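Local coordinates for glycerol dehydrogenase (PDB 1TA9), which catalyses the NAD(+)-dependent oxidation of glycerol to dihydroxyacetone, using a zinc ion, and so serves the assimilation of glycerol, at residues 250-264 / 300-312. Numbering follows the deposited sequence.
Sequences SFAGGVASIAGRYIA and LMSGLGFENGGLA
Gly260 and Ala264 on helix 258-264 face Gly305 and Asn308 across a close helix pair: the axes of 258-264 and 300-307 come within 7.6 Å, at 141° between their N-to-C directions. Gly305 sits so near Ala264 (CA to CA 4.2 Å) that a CB on Gly305 would be tight against Ala264 CA, and a CB on Gly260 would run into Asn308 CB. The Ser250-Gly253 type I turn docks on Glu307 to Gly310 through Phe251 N to Gly309 O (3.0 Å). Two waters tie Asn308 O to the backbone of Ser257, whose OG caps the 258-264 helix by accepting from Gly260 N. In this iron-containing alcohol dehydrogenase fold, the pair belongs to the helical part with the metal site; Phe306 lies near the potassium ion, and Ser302 OG is hydrogen-bonded to Asp182, a potassium ligand. Leu311 lays CG over one face of the Phe251 ring, 4.1 Å from its centroid, while Phe251 CD2 comes to the edge of the Phe306 ring. With an alanine in place of Phe251, Leu311 would probably lose the ring it lies over and a gap would open beside Phe306. Ile263, with CG2 anti to the backbone N, sets that methyl against Met301 O (3.6 Å) and Leu304 CB. Asn308 turns ND2 back to Leu304 O (3.0 Å), which also accepts from Asn308 N, while Asn308 OD1 accepts from Thr67 N.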
ATOM      1  N   SER B 250       1.785   5.436  36.739  1.00 16.39           N
ATOM      2  CA  SER B 250       1.910   4.009  36.473  1.00 16.71           C
ATOM      3  C   SER B 250       1.856   3.200  37.758  1.00 16.82           C
ATOM      4  O   SER B 250       1.904   3.753  38.857  1.00 16.75           O
ATOM      5  CB  SER B 250       3.240   3.717  35.777  1.00 16.74           C
ATOM      6  OG  SER B 250       4.307   3.795  36.712  1.00 17.16           O
ATOM      7  N   PHE B 251       1.765   1.883  37.614  1.00 16.84           N
ATOM      8  CA  PHE B 251       1.737   1.012  38.780  1.00 17.25           C
ATOM      9  C   PHE B 251       3.140   0.868  39.361  1.00 17.25           C
ATOM     10  O   PHE B 251       3.346   0.146  40.335  1.00 17.35           O
ATOM     11  CB  PHE B 251       1.156  -0.355  38.414  1.00 17.57           C
ATOM     12  CG  PHE B 251      -0.300  -0.506  38.775  1.00 18.22           C
ATOM     13  CD1 PHE B 251      -1.232   0.449  38.378  1.00 18.26           C
ATOM     14  CD2 PHE B 251      -0.733  -1.587  39.533  1.00 18.41           C
ATOM     15  CE1 PHE B 251      -2.574   0.333  38.732  1.00 18.33           C
ATOM     16  CE2 PHE B 251      -2.076  -1.714  39.892  1.00 18.61           C
ATOM     17  CZ  PHE B 251      -2.996  -0.751  39.491  1.00 18.55           C
ATOM     18  N   ALA B 252       4.101   1.558  38.746  1.00 17.11           N
ATOM     19  CA  ALA B 252       5.487   1.552  39.213  1.00 17.08           C
ATOM     20  C   ALA B 252       5.683   2.785  40.093  1.00 17.19           C
ATOM     21  O   ALA B 252       6.723   2.947  40.736  1.00 17.40           O
ATOM     22  CB  ALA B 252       6.453   1.591  38.031  1.00 17.14           C
ATOM     23  N   GLY B 253       4.683   3.665  40.096  1.00 17.01           N
ATOM     24  CA  GLY B 253       4.737   4.855  40.927  1.00 16.74           C
ATOM     25  C   GLY B 253       5.127   6.176  40.289  1.00 16.49           C
ATOM     26  O   GLY B 253       5.272   7.177  40.992  1.00 16.95           O
ATOM     27  N   GLY B 254       5.297   6.205  38.972  1.00 15.86           N
ATOM     28  CA  GLY B 254       5.677   7.450  38.325  1.00 15.04           C
ATOM     29  C   GLY B 254       5.156   7.543  36.907  1.00 14.61           C
ATOM     30  O   GLY B 254       4.171   6.886  36.555  1.00 14.20           O
ATOM     31  N   VAL B 255       5.802   8.375  36.097  1.00 13.99           N
ATOM     32  CA  VAL B 255       5.410   8.519  34.704  1.00 13.82           C
ATOM     33  C   VAL B 255       5.808   7.222  34.013  1.00 13.56           C
ATOM     34  O   VAL B 255       6.873   6.665  34.291  1.00 13.50           O
ATOM     35  CB  VAL B 255       6.150   9.694  34.024  1.00 14.21           C
ATOM     36  CG1 VAL B 255       5.825   9.723  32.529  1.00 14.33           C
ATOM     37  CG2 VAL B 255       5.747  11.008  34.674  1.00 14.57           C
ATOM     38  N   ALA B 256       4.954   6.737  33.121  1.00 13.15           N
ATOM     39  CA  ALA B 256       5.231   5.500  32.408  1.00 12.88           C
ATOM     40  C   ALA B 256       6.465   5.600  31.516  1.00 12.54           C
ATOM     41  O   ALA B 256       6.648   6.579  30.794  1.00 12.53           O
ATOM     42  CB  ALA B 256       4.019   5.102  31.570  1.00 12.97           C
ATOM     43  N   SER B 257       7.310   4.576  31.572  1.00 12.11           N
ATOM     44  CA  SER B 257       8.507   4.530  30.745  1.00 11.87           C
ATOM     45  C   SER B 257       8.126   4.027  29.352  1.00 11.63           C
ATOM     46  O   SER B 257       7.072   3.417  29.163  1.00 11.90           O
ATOM     47  CB  SER B 257       9.532   3.569  31.353  1.00 11.78           C
ATOM     48  OG  SER B 257       9.038   2.240  31.323  1.00 11.47           O
ATOM     49  N   ILE B 258       8.984   4.289  28.375  1.00 11.46           N
ATOM     50  CA  ILE B 258       8.741   3.827  27.015  1.00 11.09           C
ATOM     51  C   ILE B 258       8.970   2.314  26.990  1.00 11.08           C
ATOM     52  O   ILE B 258       8.243   1.571  26.332  1.00 10.87           O
ATOM     53  CB  ILE B 258       9.699   4.530  26.019  1.00 11.06           C
ATOM     54  CG1 ILE B 258       9.307   6.011  25.898  1.00 11.16           C
ATOM     55  CG2 ILE B 258       9.651   3.843  24.645  1.00 10.62           C
ATOM     56  CD1 ILE B 258      10.254   6.834  25.054  1.00 11.15           C
ATOM     57  N   ALA B 259       9.972   1.860  27.737  1.00 11.01           N
ATOM     58  CA  ALA B 259      10.298   0.438  27.796  1.00 10.89           C
ATOM     59  C   ALA B 259       9.097  -0.409  28.218  1.00 10.98           C
ATOM     60  O   ALA B 259       8.821  -1.451  27.619  1.00 10.84           O
ATOM     61  CB  ALA B 259      11.461   0.212  28.756  1.00 11.11           C
ATOM     62  N   GLY B 260       8.386   0.035  29.250  1.00 10.59           N
ATOM     63  CA  GLY B 260       7.232  -0.716  29.711  1.00 10.82           C
ATOM     64  C   GLY B 260       6.172  -0.821  28.626  1.00 10.76           C
ATOM     65  O   GLY B 260       5.527  -1.862  28.460  1.00 10.83           O
ATOM     66  N   ARG B 261       5.995   0.260  27.877  1.00 10.72           N
ATOM     67  CA  ARG B 261       5.002   0.281  26.812  1.00 10.94           C
ATOM     68  C   ARG B 261       5.355  -0.720  25.713  1.00 10.77           C
ATOM     69  O   ARG B 261       4.474  -1.352  25.138  1.00 10.96           O
ATOM     70  CB  ARG B 261       4.892   1.689  26.230  1.00 11.30           C
ATOM     71  CG  ARG B 261       3.697   1.871  25.313  1.00 11.94           C
ATOM     72  CD  ARG B 261       3.556   3.311  24.878  1.00 12.26           C
ATOM     73  NE  ARG B 261       2.256   3.549  24.252  1.00 13.11           N
ATOM     74  CZ  ARG B 261       1.865   4.727  23.776  1.00 13.18           C
ATOM     75  NH1 ARG B 261       2.677   5.773  23.854  1.00 13.10           N
ATOM     76  NH2 ARG B 261       0.664   4.858  23.229  1.00 13.50           N
ATOM     77  N   TYR B 262       6.645  -0.876  25.430  1.00 10.67           N
ATOM     78  CA  TYR B 262       7.076  -1.818  24.400  1.00 10.79           C
ATOM     79  C   TYR B 262       6.971  -3.262  24.875  1.00 10.65           C
ATOM     80  O   TYR B 262       6.759  -4.172  24.071  1.00 10.66           O
ATOM     81  CB  TYR B 262       8.509  -1.510  23.956  1.00 10.85           C
ATOM     82  CG  TYR B 262       8.567  -0.585  22.761  1.00 11.40           C
ATOM     83  CD1 TYR B 262       8.823  -1.082  21.485  1.00 11.46           C
ATOM     84  CD2 TYR B 262       8.332   0.784  22.903  1.00 11.50           C
ATOM     85  CE1 TYR B 262       8.845  -0.240  20.377  1.00 11.99           C
ATOM     86  CE2 TYR B 262       8.350   1.633  21.805  1.00 11.76           C
ATOM     87  CZ  TYR B 262       8.608   1.114  20.544  1.00 11.72           C
ATOM     88  OH  TYR B 262       8.621   1.952  19.454  1.00 12.24           O
ATOM     89  N   ILE B 263       7.120  -3.481  26.177  1.00 10.52           N
ATOM     90  CA  ILE B 263       7.000  -4.835  26.710  1.00 10.48           C
ATOM     91  C   ILE B 263       5.528  -5.239  26.639  1.00 10.41           C
ATOM     92  O   ILE B 263       5.209  -6.404  26.408  1.00  9.94           O
ATOM     93  CB  ILE B 263       7.518  -4.920  28.165  1.00 10.73           C
ATOM     94  CG1 ILE B 263       9.010  -4.565  28.193  1.00 11.07           C
ATOM     95  CG2 ILE B 263       7.313  -6.330  28.718  1.00 11.02           C
ATOM     96  CD1 ILE B 263       9.606  -4.479  29.587  1.00 11.68           C
ATOM     97  N   ALA B 264       4.633  -4.270  26.828  1.00 10.55           N
ATOM     98  CA  ALA B 264       3.200  -4.543  26.739  1.00 10.88           C
ATOM     99  C   ALA B 264       2.895  -4.908  25.286  1.00 11.19           C
ATOM    100  O   ALA B 264       2.079  -5.789  25.012  1.00 11.22           O
ATOM    101  CB  ALA B 264       2.391  -3.318  27.154  1.00 10.90           C
ATOM    102  N   LEU B 300       6.339 -13.035  32.099  1.00 10.60           N
ATOM    103  CA  LEU B 300       7.254 -11.896  32.052  1.00 10.79           C
ATOM    104  C   LEU B 300       6.695 -10.660  31.355  1.00 10.96           C
ATOM    105  O   LEU B 300       6.641  -9.578  31.949  1.00 11.17           O
ATOM    106  CB  LEU B 300       8.569 -12.299  31.374  1.00 10.68           C
ATOM    107  CG  LEU B 300       9.647 -11.218  31.237  1.00 10.86           C
ATOM    108  CD1 LEU B 300      10.139 -10.782  32.612  1.00 10.85           C
ATOM    109  CD2 LEU B 300      10.799 -11.763  30.410  1.00 10.82           C
ATOM    110  N   MET B 301       6.274 -10.810  30.102  1.00 10.87           N
ATOM    111  CA  MET B 301       5.758  -9.669  29.349  1.00 11.30           C
ATOM    112  C   MET B 301       4.510  -9.049  29.967  1.00 11.42           C
ATOM    113  O   MET B 301       4.450  -7.838  30.199  1.00 11.23           O
ATOM    114  CB  MET B 301       5.473 -10.077  27.904  1.00 11.56           C
ATOM    115  CG  MET B 301       6.705 -10.520  27.129  1.00 12.50           C
ATOM    116  SD  MET B 301       6.252 -10.996  25.459  1.00 13.57           S
ATOM    117  CE  MET B 301       6.892 -12.700  25.363  1.00 12.81           C
ATOM    118  N   SER B 302       3.505  -9.868  30.231  1.00 11.45           N
ATOM    119  CA  SER B 302       2.290  -9.339  30.820  1.00 11.88           C
ATOM    120  C   SER B 302       2.596  -8.717  32.186  1.00 12.18           C
ATOM    121  O   SER B 302       2.067  -7.659  32.530  1.00 12.33           O
ATOM    122  CB  SER B 302       1.250 -10.447  30.951  1.00 12.04           C
ATOM    123  OG  SER B 302      -0.005  -9.898  31.303  1.00 12.46           O
ATOM    124  N   GLY B 303       3.473  -9.367  32.946  1.00 12.26           N
ATOM    125  CA  GLY B 303       3.842  -8.867  34.259  1.00 12.20           C
ATOM    126  C   GLY B 303       4.513  -7.506  34.231  1.00 12.13           C
ATOM    127  O   GLY B 303       4.043  -6.569  34.871  1.00 12.00           O
ATOM    128  N   LEU B 304       5.611  -7.386  33.494  1.00 12.25           N
ATOM    129  CA  LEU B 304       6.320  -6.114  33.407  1.00 12.77           C
ATOM    130  C   LEU B 304       5.493  -5.086  32.645  1.00 13.03           C
ATOM    131  O   LEU B 304       5.562  -3.888  32.926  1.00 12.97           O
ATOM    132  CB  LEU B 304       7.662  -6.291  32.698  1.00 12.99           C
ATOM    133  CG  LEU B 304       8.727  -7.143  33.386  1.00 13.48           C
ATOM    134  CD1 LEU B 304       9.944  -7.254  32.468  1.00 13.81           C
ATOM    135  CD2 LEU B 304       9.104  -6.508  34.718  1.00 13.71           C
ATOM    136  N   GLY B 305       4.716  -5.566  31.677  1.00 13.12           N
ATOM    137  CA  GLY B 305       3.883  -4.692  30.869  1.00 13.36           C
ATOM    138  C   GLY B 305       2.772  -4.010  31.641  1.00 13.84           C
ATOM    139  O   GLY B 305       2.449  -2.853  31.376  1.00 13.79           O
ATOM    140  N   PHE B 306       2.179  -4.711  32.601  1.00 14.39           N
ATOM    141  CA  PHE B 306       1.104  -4.115  33.382  1.00 15.09           C
ATOM    142  C   PHE B 306       1.624  -3.279  34.554  1.00 15.11           C
ATOM    143  O   PHE B 306       1.142  -2.174  34.790  1.00 15.24           O
ATOM    144  CB  PHE B 306       0.123  -5.204  33.865  1.00 15.39           C
ATOM    145  CG  PHE B 306       0.330  -5.649  35.289  1.00 16.17           C
ATOM    146  CD1 PHE B 306      -0.076  -4.849  36.354  1.00 16.45           C
ATOM    147  CD2 PHE B 306       0.913  -6.883  35.564  1.00 16.48           C
ATOM    148  CE1 PHE B 306       0.095  -5.272  37.672  1.00 16.75           C
ATOM    149  CE2 PHE B 306       1.087  -7.313  36.879  1.00 16.85           C
ATOM    150  CZ  PHE B 306       0.677  -6.504  37.935  1.00 16.68           C
ATOM    151  N   GLU B 307       2.621  -3.781  35.274  1.00 15.49           N
ATOM    152  CA  GLU B 307       3.134  -3.044  36.424  1.00 15.74           C
ATOM    153  C   GLU B 307       3.843  -1.744  36.040  1.00 15.46           C
ATOM    154  O   GLU B 307       3.767  -0.748  36.768  1.00 15.23           O
ATOM    155  CB  GLU B 307       4.067  -3.927  37.262  1.00 17.00           C
ATOM    156  CG  GLU B 307       4.445  -3.299  38.601  1.00 18.82           C
ATOM    157  CD  GLU B 307       5.178  -4.253  39.537  1.00 20.12           C
ATOM    158  OE1 GLU B 307       5.449  -3.854  40.688  1.00 20.99           O
ATOM    159  OE2 GLU B 307       5.486  -5.395  39.132  1.00 21.23           O
ATOM    160  N   ASN B 308       4.528  -1.749  34.901  1.00 14.70           N
ATOM    161  CA  ASN B 308       5.226  -0.557  34.449  1.00 14.45           C
ATOM    162  C   ASN B 308       4.310   0.353  33.664  1.00 14.43           C
ATOM    163  O   ASN B 308       4.652   1.500  33.364  1.00 14.39           O
ATOM    164  CB  ASN B 308       6.454  -0.954  33.648  1.00 14.13           C
ATOM    165  CG  ASN B 308       7.558  -1.462  34.543  1.00 13.93           C
ATOM    166  OD1 ASN B 308       8.112  -0.704  35.343  1.00 13.37           O
ATOM    167  ND2 ASN B 308       7.865  -2.751  34.443  1.00 13.31           N
ATOM    168  N   GLY B 309       3.138  -0.181  33.341  1.00 14.46           N
ATOM    169  CA  GLY B 309       2.121   0.588  32.655  1.00 14.57           C
ATOM    170  C   GLY B 309       1.083   0.789  33.743  1.00 14.82           C
ATOM    171  O   GLY B 309       1.272   1.605  34.649  1.00 14.85           O
ATOM    172  N   GLY B 310      -0.002   0.021  33.684  1.00 14.68           N
ATOM    173  CA  GLY B 310      -1.017   0.137  34.709  1.00 14.53           C
ATOM    174  C   GLY B 310      -2.289  -0.624  34.404  1.00 14.41           C
ATOM    175  O   GLY B 310      -2.500  -1.078  33.277  1.00 14.40           O
ATOM    176  N   LEU B 311      -3.127  -0.771  35.425  1.00 14.34           N
ATOM    177  CA  LEU B 311      -4.408  -1.442  35.284  1.00 14.12           C
ATOM    178  C   LEU B 311      -5.443  -0.348  35.047  1.00 13.94           C
ATOM    179  O   LEU B 311      -5.233   0.809  35.422  1.00 14.04           O
ATOM    180  CB  LEU B 311      -4.759  -2.222  36.558  1.00 14.17           C
ATOM    181  CG  LEU B 311      -3.809  -3.350  36.968  1.00 14.28           C
ATOM    182  CD1 LEU B 311      -4.345  -4.051  38.215  1.00 14.16           C
ATOM    183  CD2 LEU B 311      -3.668  -4.340  35.812  1.00 14.27           C
ATOM    184  N   ALA B 312      -6.552  -0.707  34.417  1.00 13.62           N
ATOM    185  CA  ALA B 312      -7.596   0.267  34.144  1.00 13.50           C
ATOM    186  C   ALA B 312      -8.981  -0.307  34.434  1.00 13.63           C
ATOM    187  O   ALA B 312      -9.225  -0.834  35.521  1.00 13.55           O
ATOM    188  CB  ALA B 312      -7.500   0.741  32.691  1.00 13.35           C
TER
HETATM  189  O   HOH W   1       5.029  -1.590  41.661  1.00 31.40           O
HETATM  190  O   HOH W   2       7.246   2.375  33.540  1.00 13.34           O
HETATM  191  O   HOH W   3       5.437   1.714  30.527  1.00 13.35           O